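Local coordinates for putative acetoin utilization protein, acetoin dehydrogenase (Thermus thermophilus, PDB 5AWE) that is of unknown function but, with its paired CBS domains and an ACT domain, probably senses a small ligand in a regulatory role, at residues A[110-114]-A[115-119]; A[154-157]-A[158-161]. All blocks are in the same frame, centred on the assembly; numbering follows the deposited sequence.

Interaction 1: A[110-114]-A[115-119]; sequences PVMEG and ERLVG
Val118 lays its CG1 methyl against the carboxylate end of Glu113, with CG1 3.3 Å from Glu113 OE2. The two side chains cross at about a right angle. Glu113 runs extended beyond CG (chi2 176°), so CG, CD and OE2 all lie alongside that methyl. The other branch of Val118, CG2, meets Val111 CG1 at 3.7 Å. On the face of Met112 and Leu117, the selenium of Met112, a selenomethionine, lies 3.8 Å from Leu117 CD1.

The ten residues form a beta hairpin of the second CBS domain. A type II' turn from Glu113 to Arg116 closes it, with Gly114 at positive phi. A classic beta bulge follows, where Val118 and Gly119 both face Val111. Val111 O takes the N-H of Val118 at 3.0 Å and, weakly, that of Gly119. Val111 N donates a hydrogen bond to Gly119 O at 2.7 Å, from above the carbonyl plane.

Glu113 OE2 also makes a salt bridge to Arg4, and Glu115 one to Arg42. Leu117 packs on Pro36 and Met38 of strand 34-39. The hairpin thus joins the two CBS domains by apolar packing and, near its turn, by charge. The bond to Arg4 would probably help keep the Glu113 carboxylate ionised beside an apolar methyl.

Interaction 2: A[154-157]-A[158-161]; sequences LAQM and AQAV
Gln156 and Gln159 cross obliquely on the exposed side of a helix end, their amide planes turned 55° apart. The helix is 153-158 of the ACT domain, and the chain leaves it here for strand 165-175. Gln156 NE2 stands 3.7 Å from Gln159 OE1, so the two amides are neighbours without a close polar contact. Gln156 bends at chi2, which turns its amide toward the later glutamine. Gln159 reaches back along the helix instead. Its CG lies beside the backbone N (chi1 -68°), and the chain extends from there over the carbonyl of Ala155, with CG 3.7 Å from Ala155 O.

Met157, a selenomethionine, is on the buried side. Its selenium curls back to 3.6 Å from Ala158 N. Met157 also packs on Leu181 and Met183 of strand 178-186 and on Leu197 of helix 193-199, while Leu154 packs on Ile147 and Ile169 of the sheet. Ala155 packs on Ala158 of the second subunit, and Ala158 on Ala155 of that subunit.

The backbone bonds change as the helix ends. Ala158 N gives a four-residue bond to Leu154 O at 2.9 Å and a weak three-residue one to Ala155 O. The bonds that follow span three residues. Gln159 N bonds weakly to Gln156 O, and a type I turn runs from Ala158 to Val161. Within that turn, Ala160 O accepts a hydrogen bond from Arg196 NE. Ala160 N meets Met157 O at 3.2 Å, a fairly straight bond at 161° that comes from above the carbonyl plane.

How the interactions relate
Both contacts are local, but they stand in different domains, with centres about 42 Å apart and no touch between them. Interaction 1 is a hairpin in the second CBS domain and is only partly buried. Its turn is exposed and charged, while Pro110, Val111 and Met112 on the first strand are buried. Interaction 2 is the end of an ACT-domain helix and is mostly buried, with just two glutamines exposed. Cross-strand bonds hold the first; bonds along one helix and its turn hold the second. Their outer partners differ too. The hairpin binds to other parts of its own chain, whereas the helix also packs on the second subunit.

Interaction 1: A[110-114]-A[115-119]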
ATOM      1  N   PRO A 110     -29.864  -2.545   9.188  1.00 31.91           N
ATOM      2  CA  PRO A 110     -30.221  -1.316   9.900  1.00 32.68           C
ATOM      3  C   PRO A 110     -31.654  -1.478  10.418  1.00 32.39           C
ATOM      4  O   PRO A 110     -32.505  -2.036   9.725  1.00 32.57           O
ATOM      5  CB  PRO A 110     -30.114  -0.231   8.825  1.00 31.46           C
ATOM      6  CG  PRO A 110     -29.185  -0.811   7.800  1.00 34.75           C
ATOM      7  CD  PRO A 110     -29.469  -2.288   7.796  1.00 28.57           C
ATOM      8  N   VAL A 111     -31.920  -1.011  11.632  1.00 32.03           N
ATOM      9  CA  VAL A 111     -33.264  -1.125  12.172  1.00 32.88           C
ATOM     10  C   VAL A 111     -33.938   0.231  12.147  1.00 33.79           C
ATOM     11  O   VAL A 111     -33.353   1.241  12.538  1.00 33.57           O
ATOM     12  CB  VAL A 111     -33.264  -1.673  13.620  1.00 31.18           C
ATOM     13  CG1 VAL A 111     -34.699  -1.803  14.126  1.00 25.52           C
ATOM     14  CG2 VAL A 111     -32.558  -3.028  13.666  1.00 23.76           C
HETATM   15  N   MSE A 112     -35.174   0.239  11.671  1.00 35.32           N
HETATM   16  CA  MSE A 112     -35.877   1.480  11.383  1.00 38.69           C
HETATM   17  C   MSE A 112     -37.159   1.602  12.190  1.00 40.12           C
HETATM   18  O   MSE A 112     -37.728   0.607  12.635  1.00 39.55           O
HETATM   19  CB  MSE A 112     -36.221   1.550   9.891  1.00 39.06           C
HETATM   20  CG  MSE A 112     -35.019   1.414   8.971  1.00 46.00           C
HETATM   21 SE   MSE A 112     -33.860   2.767   9.207  1.00 58.31          SE
HETATM   22  CE  MSE A 112     -34.859   4.129   8.716  1.00 42.86           C
ATOM     23  N   GLU A 113     -37.604   2.837  12.376  1.00 43.12           N
ATOM     24  CA  GLU A 113     -39.014   3.111  12.619  1.00 45.78           C
ATOM     25  C   GLU A 113     -39.530   3.966  11.464  1.00 47.42           C
ATOM     26  O   GLU A 113     -39.363   5.189  11.440  1.00 47.19           O
ATOM     27  CB  GLU A 113     -39.189   3.832  13.953  1.00 46.34           C
ATOM     28  CG  GLU A 113     -38.852   2.956  15.146  1.00 48.92           C
ATOM     29  CD  GLU A 113     -38.942   3.695  16.456  1.00 50.48           C
ATOM     30  OE1 GLU A 113     -39.467   4.828  16.457  1.00 54.08           O
ATOM     31  OE2 GLU A 113     -38.489   3.147  17.482  1.00 50.62           O
ATOM     32  N   GLY A 114     -40.140   3.304  10.489  1.00 48.80           N
ATOM     33  CA  GLY A 114     -40.459   3.979   9.250  1.00 50.22           C
ATOM     34  C   GLY A 114     -39.210   4.569   8.625  1.00 51.61           C
ATOM     35  O   GLY A 114     -38.330   3.847   8.153  1.00 51.19           O
ATOM     36  N   GLU A 115     -39.132   5.893   8.626  1.00 52.66           N
ATOM     37  CA  GLU A 115     -38.037   6.590   7.973  1.00 52.83           C
ATOM     38  C   GLU A 115     -36.876   6.834   8.935  1.00 51.71           C
ATOM     39  O   GLU A 115     -35.752   7.088   8.503  1.00 51.94           O
ATOM     40  CB  GLU A 115     -38.546   7.916   7.403  1.00 59.17           C
ATOM     41  CG  GLU A 115     -38.157   8.176   5.947  1.00 68.13           C
ATOM     42  CD  GLU A 115     -38.787   7.199   4.961  1.00 73.69           C
ATOM     43  OE1 GLU A 115     -38.726   7.473   3.739  1.00 75.42           O
ATOM     44  OE2 GLU A 115     -39.338   6.163   5.399  1.00 75.35           O
ATOM     45  N   ARG A 116     -37.142   6.750  10.236  1.00 49.44           N
ATOM     46  CA  ARG A 116     -36.102   6.987  11.238  1.00 47.78           C
ATOM     47  C   ARG A 116     -35.229   5.759  11.540  1.00 47.25           C
ATOM     48  O   ARG A 116     -35.680   4.620  11.407  1.00 47.49           O
ATOM     49  CB  ARG A 116     -36.736   7.482  12.534  1.00 45.82           C
ATOM     50  CG  ARG A 116     -35.727   7.981  13.541  1.00 51.68           C
ATOM     51  CD  ARG A 116     -36.314   7.961  14.935  1.00 61.56           C
ATOM     52  NE  ARG A 116     -36.275   9.275  15.575  1.00 63.64           N
ATOM     53  CZ  ARG A 116     -35.180   9.826  16.087  1.00 63.37           C
ATOM     54  NH1 ARG A 116     -34.027   9.177  16.024  1.00 64.82           N
ATOM     55  NH2 ARG A 116     -35.245  11.011  16.682  1.00 61.95           N
ATOM     56  N   LEU A 117     -33.986   6.001  11.957  1.00 45.41           N
ATOM     57  CA  LEU A 117     -33.050   4.928  12.295  1.00 42.90           C
ATOM     58  C   LEU A 117     -32.917   4.808  13.810  1.00 41.83           C
ATOM     59  O   LEU A 117     -32.575   5.783  14.485  1.00 41.67           O
ATOM     60  CB  LEU A 117     -31.672   5.213  11.676  1.00 42.64           C
ATOM     61  CG  LEU A 117     -30.495   4.281  12.003  1.00 44.12           C
ATOM     62  CD1 LEU A 117     -30.749   2.898  11.424  1.00 44.78           C
ATOM     63  CD2 LEU A 117     -29.203   4.849  11.431  1.00 41.93           C
ATOM     64  N   VAL A 118     -33.178   3.613  14.341  1.00 39.27           N
ATOM     65  CA  VAL A 118     -33.180   3.405  15.786  1.00 38.22           C
ATOM     66  C   VAL A 118     -32.116   2.428  16.284  1.00 38.01           C
ATOM     67  O   VAL A 118     -31.784   2.412  17.471  1.00 38.63           O
ATOM     68  CB  VAL A 118     -34.551   2.905  16.274  1.00 39.19           C
ATOM     69  CG1 VAL A 118     -35.617   3.957  15.989  1.00 38.48           C
ATOM     70  CG2 VAL A 118     -34.898   1.591  15.591  1.00 33.69           C
ATOM     71  N   GLY A 119     -31.578   1.614  15.385  1.00 37.18           N
ATOM     72  CA  GLY A 119     -30.514   0.712  15.781  1.00 35.60           C
ATOM     73  C   GLY A 119     -30.032  -0.219  14.684  1.00 34.94           C
ATOM     74  O   GLY A 119     -30.297  -0.016  13.495  1.00 34.05           O
TER

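Interaction 2: A[154-157]-A[158-161]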
ATOM      1  N   LEU A 154     -49.774 -34.045  18.408  1.00 23.69           N
ATOM      2  CA  LEU A 154     -48.833 -33.297  19.235  1.00 23.30           C
ATOM      3  C   LEU A 154     -49.440 -33.041  20.620  1.00 23.93           C
ATOM      4  O   LEU A 154     -48.775 -33.204  21.649  1.00 24.25           O
ATOM      5  CB  LEU A 154     -48.469 -31.979  18.560  1.00 19.98           C
ATOM      6  CG  LEU A 154     -47.241 -31.263  19.132  1.00 22.08           C
ATOM      7  CD1 LEU A 154     -46.741 -30.232  18.128  1.00 28.00           C
ATOM      8  CD2 LEU A 154     -47.584 -30.602  20.448  1.00 15.34           C
ATOM      9  N   ALA A 155     -50.710 -32.665  20.643  1.00 22.52           N
ATOM     10  CA  ALA A 155     -51.421 -32.545  21.902  1.00 23.64           C
ATOM     11  C   ALA A 155     -51.289 -33.837  22.716  1.00 24.09           C
ATOM     12  O   ALA A 155     -51.038 -33.800  23.928  1.00 24.42           O
ATOM     13  CB  ALA A 155     -52.884 -32.236  21.638  1.00 20.87           C
ATOM     14  N   GLN A 156     -51.450 -34.978  22.051  1.00 23.77           N
ATOM     15  CA  GLN A 156     -51.412 -36.267  22.743  1.00 24.27           C
ATOM     16  C   GLN A 156     -50.003 -36.589  23.251  1.00 22.77           C
ATOM     17  O   GLN A 156     -49.842 -37.043  24.380  1.00 20.97           O
ATOM     18  CB  GLN A 156     -51.920 -37.380  21.814  1.00 30.33           C
ATOM     19  CG  GLN A 156     -51.695 -38.805  22.318  1.00 38.76           C
ATOM     20  CD  GLN A 156     -52.640 -39.201  23.437  1.00 49.34           C
ATOM     21  OE1 GLN A 156     -53.858 -39.226  23.255  1.00 54.40           O
ATOM     22  NE2 GLN A 156     -52.080 -39.519  24.606  1.00 47.61           N
HETATM   23  N   MSE A 157     -48.988 -36.332  22.429  1.00 23.44           N
HETATM   24  CA  MSE A 157     -47.599 -36.519  22.853  1.00 24.35           C
HETATM   25  C   MSE A 157     -47.262 -35.665  24.072  1.00 24.85           C
HETATM   26  O   MSE A 157     -46.506 -36.095  24.940  1.00 24.06           O
HETATM   27  CB  MSE A 157     -46.633 -36.165  21.719  1.00 26.89           C
HETATM   28  CG  MSE A 157     -45.151 -36.289  22.097  1.00 37.93           C
HETATM   29 SE   MSE A 157     -44.420 -34.826  22.901  1.00 45.10          SE
HETATM   30  CE  MSE A 157     -44.787 -33.603  21.682  1.00 35.74           C
ATOM     31  N   ALA A 158     -47.824 -34.455  24.126  1.00 25.63           N
ATOM     32  CA  ALA A 158     -47.475 -33.473  25.156  1.00 26.49           C
ATOM     33  C   ALA A 158     -47.933 -33.874  26.551  1.00 27.47           C
ATOM     34  O   ALA A 158     -47.375 -33.409  27.543  1.00 28.37           O
ATOM     35  CB  ALA A 158     -48.054 -32.111  24.804  1.00 25.17           C
ATOM     36  N   GLN A 159     -48.943 -34.734  26.633  1.00 28.38           N
ATOM     37  CA  GLN A 159     -49.452 -35.179  27.929  1.00 29.07           C
ATOM     38  C   GLN A 159     -48.467 -36.068  28.691  1.00 28.94           C
ATOM     39  O   GLN A 159     -48.603 -36.261  29.897  1.00 30.71           O
ATOM     40  CB  GLN A 159     -50.778 -35.913  27.747  1.00 25.65           C
ATOM     41  CG  GLN A 159     -51.900 -35.002  27.286  1.00 42.03           C
ATOM     42  CD  GLN A 159     -53.007 -35.751  26.572  1.00 50.93           C
ATOM     43  OE1 GLN A 159     -53.305 -36.901  26.900  1.00 56.17           O
ATOM     44  NE2 GLN A 159     -53.621 -35.104  25.583  1.00 53.19           N
ATOM     45  N   ALA A 160     -47.473 -36.601  27.997  1.00 27.17           N
ATOM     46  CA  ALA A 160     -46.488 -37.450  28.645  1.00 27.60           C
ATOM     47  C   ALA A 160     -45.442 -36.642  29.428  1.00 27.44           C
ATOM     48  O   ALA A 160     -44.820 -37.163  30.353  1.00 29.39           O
ATOM     49  CB  ALA A 160     -45.798 -38.336  27.600  1.00 27.45           C
ATOM     50  N   VAL A 161     -45.249 -35.377  29.068  1.00 25.58           N
ATOM     51  CA  VAL A 161     -44.179 -34.587  29.662  1.00 24.73           C
ATOM     52  C   VAL A 161     -44.351 -34.241  31.152  1.00 26.18           C
ATOM     53  O   VAL A 161     -43.398 -34.369  31.932  1.00 25.40           O
ATOM     54  CB  VAL A 161     -43.955 -33.267  28.884  1.00 20.21           C
ATOM     55  CG1 VAL A 161     -42.806 -32.474  29.525  1.00 18.63           C
ATOM     56  CG2 VAL A 161     -43.640 -33.565  27.426  1.00 14.53           C
TER